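Local coordinates for protein aldose 1-epimerase (Caenorhabditis elegans, PDB 1LUR) that probably interconverts the alpha and beta anomers of aldose sugars such as galactose, acting as an aldose 1-epimerase (mutarotase), at residues A64-V70 against A168-Y174. Residue numbers count along the deposited sequence, not the author numbering.
Sequences ASIGKTV and ALTNHAY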
ATOM      1  N   ALA A  64      -7.458  -0.146  10.239  1.00 41.19           N
ATOM      2  CA  ALA A  64      -7.597   0.246   8.845  1.00 40.05           C
ATOM      3  C   ALA A  64      -6.286   0.129   8.063  1.00 39.85           C
ATOM      4  O   ALA A  64      -6.198   0.596   6.925  1.00 39.80           O
ATOM      5  CB  ALA A  64      -8.134   1.674   8.760  1.00 40.09           C
ATOM      6  N   SER A  65      -5.277  -0.491   8.675  1.00 38.41           N
ATOM      7  CA  SER A  65      -3.965  -0.678   8.044  1.00 37.47           C
ATOM      8  C   SER A  65      -3.343   0.622   7.531  1.00 36.06           C
ATOM      9  O   SER A  65      -2.672   0.633   6.496  1.00 34.23           O
ATOM     10  CB  SER A  65      -4.075  -1.666   6.879  1.00 37.43           C
ATOM     11  OG  SER A  65      -4.494  -2.943   7.323  1.00 38.13           O
ATOM     12  N   ILE A  66      -3.554   1.708   8.265  1.00 33.89           N
ATOM     13  CA  ILE A  66      -3.017   3.008   7.881  1.00 34.06           C
ATOM     14  C   ILE A  66      -1.484   3.053   7.805  1.00 32.14           C
ATOM     15  O   ILE A  66      -0.798   2.950   8.820  1.00 32.01           O
ATOM     16  CB  ILE A  66      -3.523   4.113   8.849  1.00 34.51           C
ATOM     17  CG1 ILE A  66      -5.054   4.171   8.805  1.00 34.98           C
ATOM     18  CG2 ILE A  66      -2.951   5.473   8.450  1.00 34.45           C
ATOM     19  CD1 ILE A  66      -5.658   5.220   9.717  1.00 37.38           C
ATOM     20  N   GLY A  67      -0.966   3.186   6.585  1.00 32.41           N
ATOM     21  CA  GLY A  67       0.473   3.252   6.361  1.00 30.20           C
ATOM     22  C   GLY A  67       1.312   2.008   6.596  1.00 28.85           C
ATOM     23  O   GLY A  67       2.534   2.035   6.438  1.00 29.55           O
ATOM     24  N   LYS A  68       0.672   0.904   6.951  1.00 26.87           N
ATOM     25  CA  LYS A  68       1.397  -0.333   7.203  1.00 25.26           C
ATOM     26  C   LYS A  68       1.974  -1.041   5.983  1.00 25.98           C
ATOM     27  O   LYS A  68       1.588  -0.786   4.835  1.00 24.59           O
ATOM     28  CB  LYS A  68       0.479  -1.350   7.892  1.00 27.13           C
ATOM     29  CG  LYS A  68      -0.140  -0.939   9.206  1.00 26.35           C
ATOM     30  CD  LYS A  68      -1.076  -2.053   9.679  1.00 28.41           C
ATOM     31  CE  LYS A  68      -1.696  -1.758  11.042  1.00 27.34           C
ATOM     32  NZ  LYS A  68      -0.709  -1.837  12.153  1.00 29.98           N
ATOM     33  N   THR A  69       2.926  -1.929   6.257  1.00 25.44           N
ATOM     34  CA  THR A  69       3.557  -2.727   5.215  1.00 26.43           C
ATOM     35  C   THR A  69       2.658  -3.956   5.401  1.00 26.59           C
ATOM     36  O   THR A  69       2.653  -4.554   6.481  1.00 28.33           O
ATOM     37  CB  THR A  69       4.984  -3.168   5.551  1.00 25.41           C
ATOM     38  OG1 THR A  69       5.894  -2.088   5.330  1.00 24.35           O
ATOM     39  CG2 THR A  69       5.380  -4.355   4.668  1.00 24.38           C
ATOM     40  N   VAL A  70       1.899  -4.317   4.371  1.00 26.06           N
ATOM     41  CA  VAL A  70       0.999  -5.460   4.444  1.00 25.90           C
ATOM     42  C   VAL A  70       1.534  -6.750   3.834  1.00 25.51           C
ATOM     43  O   VAL A  70       2.172  -6.734   2.783  1.00 26.10           O
ATOM     44  CB  VAL A  70      -0.354  -5.124   3.765  1.00 26.39           C
ATOM     45  CG1 VAL A  70      -1.252  -6.346   3.763  1.00 27.91           C
ATOM     46  CG2 VAL A  70      -1.024  -3.964   4.490  1.00 30.14           C
ATOM     47  N   ALA A 168       3.083 -11.636  -1.277  1.00 19.82           N
ATOM     48  CA  ALA A 168       2.643 -10.541  -2.133  1.00 20.88           C
ATOM     49  C   ALA A 168       2.394  -9.387  -1.182  1.00 21.36           C
ATOM     50  O   ALA A 168       1.364  -9.333  -0.505  1.00 21.81           O
ATOM     51  CB  ALA A 168       1.373 -10.934  -2.870  1.00 18.76           C
ATOM     52  N   LEU A 169       3.351  -8.468  -1.121  1.00 21.14           N
ATOM     53  CA  LEU A 169       3.235  -7.323  -0.233  1.00 20.40           C
ATOM     54  C   LEU A 169       2.765  -6.037  -0.890  1.00 20.95           C
ATOM     55  O   LEU A 169       2.569  -5.966  -2.103  1.00 20.60           O
ATOM     56  CB  LEU A 169       4.601  -7.040   0.401  1.00 20.28           C
ATOM     57  CG  LEU A 169       5.451  -8.233   0.845  1.00 22.78           C
ATOM     58  CD1 LEU A 169       6.853  -7.749   1.215  1.00 23.54           C
ATOM     59  CD2 LEU A 169       4.786  -8.926   2.029  1.00 24.38           C
ATOM     60  N   THR A 170       2.600  -5.025  -0.046  1.00 22.03           N
ATOM     61  CA  THR A 170       2.189  -3.687  -0.456  1.00 23.34           C
ATOM     62  C   THR A 170       2.362  -2.743   0.722  1.00 23.69           C
ATOM     63  O   THR A 170       2.700  -3.176   1.828  1.00 23.24           O
ATOM     64  CB  THR A 170       0.725  -3.582  -0.951  1.00 22.59           C
ATOM     65  OG1 THR A 170       0.584  -2.357  -1.691  1.00 24.41           O
ATOM     66  CG2 THR A 170      -0.270  -3.545   0.216  1.00 22.20           C
ATOM     67  N   ASN A 171       2.180  -1.451   0.459  1.00 24.30           N
ATOM     68  CA  ASN A 171       2.293  -0.409   1.479  1.00 25.68           C
ATOM     69  C   ASN A 171       0.886   0.169   1.543  1.00 25.55           C
ATOM     70  O   ASN A 171       0.311   0.531   0.515  1.00 26.98           O
ATOM     71  CB  ASN A 171       3.295   0.668   1.074  1.00 26.55           C
ATOM     72  CG  ASN A 171       3.294   1.835   2.033  1.00 27.43           C
ATOM     73  OD1 ASN A 171       2.511   2.771   1.884  1.00 27.88           O
ATOM     74  ND2 ASN A 171       4.146   1.767   3.050  1.00 27.63           N
ATOM     75  N   HIS A 172       0.333   0.268   2.743  1.00 27.37           N
ATOM     76  CA  HIS A 172      -1.018   0.784   2.891  1.00 27.99           C
ATOM     77  C   HIS A 172      -1.185   2.227   3.361  1.00 29.46           C
ATOM     78  O   HIS A 172      -2.073   2.521   4.164  1.00 29.19           O
ATOM     79  CB  HIS A 172      -1.797  -0.152   3.824  1.00 30.02           C
ATOM     80  CG  HIS A 172      -3.254  -0.262   3.490  1.00 31.62           C
ATOM     81  ND1 HIS A 172      -4.123   0.807   3.568  1.00 31.05           N
ATOM     82  CD2 HIS A 172      -3.991  -1.316   3.063  1.00 33.16           C
ATOM     83  CE1 HIS A 172      -5.332   0.416   3.201  1.00 34.12           C
ATOM     84  NE2 HIS A 172      -5.280  -0.867   2.891  1.00 34.05           N
ATOM     85  N   ALA A 173      -0.352   3.134   2.864  1.00 28.88           N
ATOM     86  CA  ALA A 173      -0.462   4.533   3.271  1.00 29.53           C
ATOM     87  C   ALA A 173      -1.667   5.198   2.608  1.00 30.27           C
ATOM     88  O   ALA A 173      -1.922   4.997   1.422  1.00 30.39           O
ATOM     89  CB  ALA A 173       0.813   5.286   2.906  1.00 29.78           C
ATOM     90  N   TYR A 174      -2.415   5.970   3.391  1.00 31.98           N
ATOM     91  CA  TYR A 174      -3.595   6.685   2.908  1.00 32.21           C
ATOM     92  C   TYR A 174      -3.103   8.096   2.592  1.00 31.14           C
ATOM     93  O   TYR A 174      -2.584   8.780   3.475  1.00 30.83           O
ATOM     94  CB  TYR A 174      -4.671   6.770   3.994  1.00 34.78           C
ATOM     95  CG  TYR A 174      -5.423   5.486   4.291  1.00 37.31           C
ATOM     96  CD1 TYR A 174      -4.796   4.400   4.908  1.00 38.26           C
ATOM     97  CD2 TYR A 174      -6.786   5.383   4.010  1.00 38.78           C
ATOM     98  CE1 TYR A 174      -5.517   3.247   5.245  1.00 39.01           C
ATOM     99  CE2 TYR A 174      -7.511   4.241   4.339  1.00 39.37           C
ATOM    100  CZ  TYR A 174      -6.875   3.179   4.955  1.00 39.52           C
ATOM    101  OH  TYR A 174      -7.608   2.056   5.277  1.00 41.36           O
TER
HETATM  102  O   HOH W   1       6.073  -0.916   2.940  1.00 33.81           O
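Two short strands, 69-70 and the start of 170-175, run antiparallel: V70 and T170 form a hydrogen-bonded pair (V70 N to T170 O, 2.9 Å; T170 N to V70 O, a weak 3.3 Å), and T69 and N171 a non-hydrogen-bonded one. Past the two bridges the regular pairing gives way: H172 N still donates to K68 O (2.7 Å, nearly linear), but H172 O accepts from G67 N (2.7 Å) rather than from K68 N. The cause is a type II turn from S65 to K68, with G67 at its third position, where the positive phi favours glycine; here the backbones close to 3.5 Å between the CA atoms of G67 and A173. N171 OD1 accepts from A173 N (3.0 Å) in an Asx turn, and a water donates to T69 OG1 and bonds weakly to N171 ND2; T69 OG1 also hydrogen-bonds to the carbonyl of A32.

The pairing belongs to the beta-sandwich of the galactose mutarotase fold, where strand 170-175 lies between 69-70 and 300-305. In related mutarotases, the histidine of the TNHAY-like sequence is an active-site residue, so H172, which meets H101 and E303, probably lines the sugar pocket.

S65 CB sits over one face of the H172 imidazole in a CH-pi contact, 3.9 Å from the ring centroid, while V70 CG2 approaches the ring edge and reaches H172 CB at 3.9 Å. V70 CB also packs on T170 CG2 (3.9 Å), and T170 OG1 bonds to the carbonyl of P304. At the far end, Y174 OH donates to A64 O (2.6 Å), with I66 CG1 3.7 Å from Y174 CE1; D62 holds the backbone nitrogens of A64 and I66 through its carboxylate.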